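Local coordinates for aldolase (Klebsiella pneumoniae, PDB 6VOQ), which belongs to the class II aldolase and adducin family, whose AraD-like fold here carries a bound zinc ion, at residues 166-169 / 170-174. Residues are numbered along the deposited sequence; the frame is centred on the assembly and turned at random.
Sequences TGSS and LREAT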
loop_
_atom_site.group_PDB
_atom_site.type_symbol
_atom_site.label_atom_id
_atom_site.label_comp_id
_atom_site.label_asym_id
_atom_site.label_seq_id
_atom_site.Cartn_x
_atom_site.Cartn_y
_atom_site.Cartn_z
ATOM N N THR A 166 -3.163 23.304 6.400
ATOM C CA THR A 166 -2.742 23.986 7.621
ATOM C C THR A 166 -3.243 23.249 8.856
ATOM O O THR A 166 -4.072 22.338 8.787
ATOM C CB THR A 166 -3.235 25.437 7.679
ATOM O OG1 THR A 166 -4.618 25.450 8.047
ATOM C CG2 THR A 166 -3.037 26.154 6.344
ATOM N N GLY A 167 -2.720 23.664 9.999
ATOM C CA GLY A 167 -3.144 23.109 11.266
ATOM C C GLY A 167 -2.613 23.939 12.411
ATOM O O GLY A 167 -1.752 24.809 12.230
ATOM N N SER A 168 -3.146 23.658 13.603
ATOM C CA SER A 168 -2.713 24.333 14.822
ATOM C C SER A 168 -1.416 23.761 15.369
ATOM O O SER A 168 -0.860 24.323 16.319
ATOM C CB SER A 168 -3.805 24.242 15.892
ATOM O OG SER A 168 -4.173 22.891 16.133
ATOM N N SER A 169 -0.950 22.650 14.807
ATOM C CA SER A 169 0.358 22.080 15.083
ATOM C C SER A 169 0.748 21.249 13.869
ATOM O O SER A 169 -0.051 21.060 12.949
ATOM C CB SER A 169 0.337 21.245 16.365
ATOM O OG SER A 169 -0.362 20.031 16.169
ATOM N N LEU A 170 1.987 20.747 13.855
ATOM C CA LEU A 170 2.379 19.884 12.745
ATOM C C LEU A 170 1.599 18.575 12.762
ATOM O O LEU A 170 1.179 18.091 11.707
ATOM C CB LEU A 170 3.878 19.612 12.759
ATOM C CG LEU A 170 4.404 18.925 11.486
ATOM C CD1 LEU A 170 3.986 19.682 10.206
ATOM C CD2 LEU A 170 5.909 18.752 11.533
ATOM N N ARG A 171 1.381 17.991 13.939
ATOM C CA ARG A 171 0.637 16.736 13.969
ATOM C C ARG A 171 -0.814 16.944 13.558
ATOM O O ARG A 171 -1.406 16.083 12.899
ATOM C CB ARG A 171 0.711 16.089 15.353
ATOM C CG ARG A 171 0.026 14.721 15.396
ATOM C CD ARG A 171 0.590 13.822 16.484
ATOM N NE ARG A 171 1.989 13.459 16.261
ATOM C CZ ARG A 171 2.397 12.562 15.366
ATOM N NH1 ARG A 171 1.512 11.938 14.593
ATOM N NH2 ARG A 171 3.692 12.292 15.243
ATOM N N GLU A 172 -1.412 18.074 13.943
ATOM C CA GLU A 172 -2.795 18.332 13.563
ATOM C C GLU A 172 -2.907 18.601 12.068
ATOM O O GLU A 172 -3.858 18.147 11.418
ATOM C CB GLU A 172 -3.349 19.500 14.374
ATOM C CG GLU A 172 -4.864 19.472 14.549
ATOM C CD GLU A 172 -5.556 20.700 13.954
ATOM O OE1 GLU A 172 -4.859 21.655 13.546
ATOM O OE2 GLU A 172 -6.805 20.706 13.893
ATOM N N ALA A 173 -1.939 19.323 11.501
ATOM C CA ALA A 173 -1.922 19.523 10.056
ATOM C C ALA A 173 -1.700 18.203 9.329
ATOM O O ALA A 173 -2.291 17.962 8.269
ATOM C CB ALA A 173 -0.847 20.547 9.680
ATOM N N THR A 174 -0.874 17.321 9.896
ATOM C CA THR A 174 -0.677 16.009 9.291
ATOM C C THR A 174 -1.950 15.174 9.361
ATOM O O THR A 174 -2.301 14.483 8.399
ATOM C CB THR A 174 0.466 15.289 9.987
ATOM O OG1 THR A 174 1.629 16.124 9.947
ATOM C CG2 THR A 174 0.748 13.978 9.300
#
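The carboxylate of E172 is held by its OE1 against the turn at G167 and S168. S168 N meets OE1 nearly along the C-O axis at 2.6 Å, with an N-H...O angle of 169°. The hydroxyl of S168 comes over one face of the carboxylate, its OG at 2.9 Å from OE1, a weak bond that competes with another nearby acceptor. CA of G167 approaches OE1 from the other side of that plane, at 3.2 Å. E172 gets there because its CG lies anti to the backbone N (chi1 -154°) and the chain then bends at chi2, turning the acid back toward the preceding strand.

S169 is the N-cap of helix 170-190. Its OG, set between the backbone N and the carbonyl carbon (chi1 72°), accepts from E172 N at 3.1 Å, while S169 O takes the first i to i+4 bond of the helix from A173 N at 2.9 Å. This is half of a capping box: the return bond from the glutamate goes to S168 N, one residue before the cap. On the helix side facing the strand end, the methyl CB of A173 packs 3.7 Å from G167 N.

Next, L170 O receives T174 N and T174 OG1, one turn on, from opposite faces of its plane, the hydroxyl at 2.7 Å. L170 and T174 face strand 91-94 and helix 4-20, so the polar cap lies beside a hydrophobic interface. Serine hydroxyl and glutamate together satisfy N-H groups at the tight turn, and the helix amino end probably stabilises the charge of E172.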